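Local coordinates for D-glyceraldehyde dehydrogenase (NADP(+)) (Thermoplasma acidophilum, PDB 5IZD), which catalyses the NADP-dependent oxidation of D-glyceraldehyde to (R)-glycerate in the non-phosphorylated Entner-Doudoroff pathway, acting as a homotetramer, at the interface of chains A and B and the interface of chains A and C. Sequence-based numbering; all coordinates share one arbitrary frame. Chains: chain A/B/C, D-glyceraldehyde dehydrogenase (NADP(+)).

Contact 1: the interface of chains A and B. Residues chain A 418, 421-422; chain B 418, 421-422.
A:Phe422 and B:Phe422 meet tip to tip, their CZ atoms 3.6 Å apart, where the two-fold relation between the chains brings a residue against its own copy. Each phenylalanine has 44 Å² of its surface buried by the partner, the two together making about half of the 178 Å² hidden in this patch. The axes from CG to CZ of the two rings run nearly antiparallel, and the ring planes are about 33° apart. The rings are therefore neither coplanar nor edge-to-face: each tip is displaced to one side of the other ring's plane and lies beyond its rim, so the rings do not stack, and the borders formed by CE1 and CZ do the touching. The second line of contact on that border is A:Phe422 CE1 to B:Phe422 CZ at 3.8 Å. In both chains CG stands anti to the carbonyl carbon (chi1 -69° in A, -72° in B), which points the ring off the helix towards the partner.

Beside the rings, A:Ile421 and B:Ile421 have 25 and 23 Å² buried. Their ethyl branches, carried out along CG1, reach the prolines of the other chain: B:Ile421 CD1 lies 4.2 Å from A:Pro418 CB, and in the two-fold twin A:Ile421 CD1 lies 4.3 Å from B:Pro418 CB. The CG2 methyl faces the opposite phenylalanine, as in B:Ile421 CG2 to A:Phe422 CZ at 4.4 Å. The two prolines meet each other through CD at 4.2 Å, A:Pro418 to B:Pro418, their side chains crossing at about a right angle while the ring planes stay nearly parallel.

Every contact across the patch is carbon to carbon, so shape and the burial of apolar surface carry it. The site pairs the start of helix 418-427 of chain A with the same helix of chain B. Because the enzyme is a homotetramer built as a dimer of dimers, this small self-complementary patch is likely to contribute to holding the subunits together.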
loop_
_atom_site.group_PDB
_atom_site.type_symbol
_atom_site.label_atom_id
_atom_site.label_comp_id
_atom_site.label_asym_id
_atom_site.label_seq_id
_atom_site.Cartn_x
_atom_site.Cartn_y
_atom_site.Cartn_z
ATOM N N PRO A 418 15.518 25.669 6.294
ATOM C CA PRO A 418 15.104 24.361 5.838
ATOM C C PRO A 418 15.660 23.248 6.685
ATOM O O PRO A 418 15.031 22.229 6.835
ATOM C CB PRO A 418 15.651 24.296 4.406
ATOM C CG PRO A 418 16.771 25.311 4.390
ATOM C CD PRO A 418 16.234 26.402 5.241
ATOM N N ILE A 421 13.343 22.800 9.646
ATOM C CA ILE A 421 12.096 22.180 9.212
ATOM C C ILE A 421 12.203 20.642 8.993
ATOM O O ILE A 421 11.417 19.864 9.538
ATOM C CB ILE A 421 11.513 22.840 7.924
ATOM C CG1 ILE A 421 11.015 24.281 8.189
ATOM C CG2 ILE A 421 10.350 22.010 7.366
ATOM C CD1 ILE A 421 10.889 25.143 6.940
ATOM N N PHE A 422 13.158 20.211 8.172
ATOM C CA PHE A 422 13.350 18.777 7.929
ATOM C C PHE A 422 13.817 18.021 9.179
ATOM O O PHE A 422 13.404 16.887 9.434
ATOM C CB PHE A 422 14.337 18.559 6.768
ATOM C CG PHE A 422 13.790 18.971 5.435
ATOM C CD1 PHE A 422 12.753 18.252 4.841
ATOM C CD2 PHE A 422 14.286 20.060 4.770
ATOM C CE1 PHE A 422 12.238 18.611 3.593
ATOM C CE2 PHE A 422 13.782 20.415 3.531
ATOM C CZ PHE A 422 12.761 19.693 2.939
ATOM N N PRO B 418 13.593 27.455 1.590
ATOM C CA PRO B 418 12.642 26.372 1.637
ATOM C C PRO B 418 11.504 26.545 0.630
ATOM O O PRO B 418 11.009 25.568 0.120
ATOM C CB PRO B 418 12.150 26.420 3.087
ATOM C CG PRO B 418 12.136 27.890 3.392
ATOM C CD PRO B 418 13.475 28.302 2.790
ATOM N N ILE B 421 12.823 25.061 -2.667
ATOM C CA ILE B 421 12.958 23.620 -2.496
ATOM C C ILE B 421 11.586 22.908 -2.660
ATOM O O ILE B 421 11.432 22.013 -3.534
ATOM C CB ILE B 421 13.585 23.265 -1.136
ATOM C CG1 ILE B 421 15.041 23.689 -1.097
ATOM C CG2 ILE B 421 13.493 21.766 -0.872
ATOM C CD1 ILE B 421 15.648 23.702 0.290
ATOM N N PHE B 422 10.601 23.288 -1.833
ATOM C CA PHE B 422 9.281 22.634 -1.882
ATOM C C PHE B 422 8.582 22.865 -3.193
ATOM O O PHE B 422 7.902 21.945 -3.690
ATOM C CB PHE B 422 8.333 23.034 -0.711
ATOM C CG PHE B 422 8.741 22.461 0.605
ATOM C CD1 PHE B 422 8.690 21.097 0.820
ATOM C CD2 PHE B 422 9.220 23.265 1.614
ATOM C CE1 PHE B 422 9.128 20.538 2.028
ATOM C CE2 PHE B 422 9.663 22.714 2.824
ATOM C CZ PHE B 422 9.617 21.346 3.030
#

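Contact 2: the interface of chains A and C. Residues chain A 426-427, 429; chain C 53-54, 137-138.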
loop_
_atom_site.group_PDB
_atom_site.type_symbol
_atom_site.label_atom_id
_atom_site.label_comp_id
_atom_site.label_asym_id
_atom_site.label_seq_id
_atom_site.Cartn_x
_atom_site.Cartn_y
_atom_site.Cartn_z
ATOM N N GLU A 426 11.405 14.992 12.408
ATOM C CA GLU A 426 11.703 13.790 13.218
ATOM C C GLU A 426 11.933 14.089 14.696
ATOM O O GLU A 426 11.526 13.275 15.544
ATOM C CB GLU A 426 12.911 12.987 12.636
ATOM C CG GLU A 426 12.435 12.083 11.498
ATOM C CD GLU A 426 13.406 10.968 11.049
ATOM O OE1 GLU A 426 14.391 11.215 10.294
ATOM O OE2 GLU A 426 13.126 9.790 11.400
ATOM N N ARG A 427 12.584 15.210 15.015
ATOM C CA ARG A 427 12.996 15.454 16.389
ATOM C C ARG A 427 11.808 15.978 17.283
ATOM O O ARG A 427 11.863 15.837 18.517
ATOM C CB ARG A 427 14.226 16.368 16.425
ATOM C CG ARG A 427 15.534 15.732 15.889
ATOM C CD ARG A 427 16.248 14.972 17.005
ATOM N NE ARG A 427 17.232 13.974 16.593
ATOM C CZ ARG A 427 18.235 13.544 17.358
ATOM N NH1 ARG A 427 18.431 14.045 18.563
ATOM N NH2 ARG A 427 19.058 12.611 16.909
ATOM N N ARG A 429 8.536 15.221 18.628
ATOM C CA ARG A 429 7.902 13.936 18.783
ATOM C C ARG A 429 6.455 14.165 19.087
ATOM O O ARG A 429 5.993 13.847 20.204
ATOM C CB ARG A 429 8.592 13.141 19.870
ATOM C CG ARG A 429 10.019 12.755 19.523
ATOM C CD ARG A 429 10.072 11.523 18.648
ATOM N NE ARG A 429 9.704 10.332 19.376
ATOM C CZ ARG A 429 9.532 9.129 18.818
ATOM N NH1 ARG A 429 9.699 8.953 17.518
ATOM N NH2 ARG A 429 9.180 8.090 19.562
ATOM N N PHE C 53 17.971 5.453 22.866
ATOM C CA PHE C 53 16.999 5.592 21.783
ATOM C C PHE C 53 17.461 6.425 20.574
ATOM O O PHE C 53 17.461 5.899 19.462
ATOM C CB PHE C 53 15.642 6.118 22.261
ATOM C CG PHE C 53 14.683 6.377 21.144
ATOM C CD1 PHE C 53 14.180 5.330 20.415
ATOM C CD2 PHE C 53 14.374 7.680 20.769
ATOM C CE1 PHE C 53 13.324 5.559 19.342
ATOM C CE2 PHE C 53 13.559 7.921 19.698
ATOM C CZ PHE C 53 12.997 6.859 18.997
ATOM N N TRP C 54 17.848 7.687 20.799
ATOM C CA TRP C 54 18.159 8.591 19.699
ATOM C C TRP C 54 19.301 8.086 18.820
ATOM O O TRP C 54 19.167 8.223 17.637
ATOM C CB TRP C 54 18.367 10.070 20.119
ATOM C CG TRP C 54 17.004 10.741 20.353
ATOM C CD1 TRP C 54 16.442 11.131 21.572
ATOM C CD2 TRP C 54 16.020 11.051 19.354
ATOM N NE1 TRP C 54 15.207 11.650 21.369
ATOM C CE2 TRP C 54 14.897 11.595 20.034
ATOM C CE3 TRP C 54 15.969 10.900 17.965
ATOM C CZ2 TRP C 54 13.724 12.036 19.346
ATOM C CZ3 TRP C 54 14.801 11.308 17.284
ATOM C CH2 TRP C 54 13.705 11.878 17.976
ATOM N N VAL C 137 7.863 6.508 12.300
ATOM C CA VAL C 137 8.983 6.519 13.220
ATOM C C VAL C 137 8.792 5.554 14.355
ATOM O O VAL C 137 7.733 5.057 14.513
ATOM C CB VAL C 137 9.212 7.925 13.770
ATOM C CG1 VAL C 137 9.450 8.877 12.640
ATOM C CG2 VAL C 137 8.063 8.367 14.653
ATOM N N PRO C 138 9.825 5.266 15.137
ATOM C CA PRO C 138 9.598 4.320 16.210
ATOM C C PRO C 138 8.801 4.886 17.374
ATOM O O PRO C 138 8.762 6.051 17.594
ATOM C CB PRO C 138 11.002 3.949 16.677
ATOM C CG PRO C 138 11.902 4.935 16.105
ATOM C CD PRO C 138 11.248 5.560 14.944
#
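C:Trp54 is sandwiched between C:Phe53 of its own chain on one face and A:Arg427 on the other, with the carbonyl oxygen of A:Glu426 in plane at its edge. C:Phe53 CE2 sits over the centre of the indole. On the opposite face the A:Arg427 guanidinium is tilted 23° from the ring. C:Trp54 CE3 lies over the centre of that guanidinium, 3.5 Å from A:Arg427 CZ, while NH1 is offset toward the indole rim and stands 4.3 Å from the centroid of the C:Trp54 five-membered ring, a cation-pi contact. The A:Glu426 O lies 3.6 Å from C:Trp54 CH2.

A:Arg429 passes the benzo edge of the same indole, its CD 3.7 Å from C:Trp54 CH2 and its guanidinium turned 80° to that ring. Bends at chi2 (-82°) and chi3 swing the guanidinium round to C:Pro138, whose backbone O it grips end-on: NH1 donates at 3.1 Å and NH2 at 2.9 Å to that O, which lies nearly in the guanidinium plane. C:Phe53 CZ covers one guanidinium face near the rim, while C:Val137 CG2 lies 3.4 Å from A:Arg429 NH1.

An alanine in place of A:Arg429 would probably leave the C:Pro138 carbonyl without these donors and open a gap beside C:Trp54.

The site joins the end of helix 418-427 and the following loop of chain A to helix 39-58 and the end of strand 130-138 of chain C.

Contact 1 and contact 2 lie about 19 Å apart, measured between the centres of their C-alpha atoms, and share no residue. Both draw on helix 418-427 of chain A: contact 1 uses its first turns against chain B, contact 2 its last residues and the loop beyond against chain C. One short helix thus touches two different subunits, as suits a dimer of dimers, through apolar packing in one case and arginine hydrogen bonds together with packing round a tryptophan in the other. Contact 1 is about 27 Å from A:Glu247 and contact 2 about 25 Å from C:Glu247, so both are likely structural rather than directly catalytic.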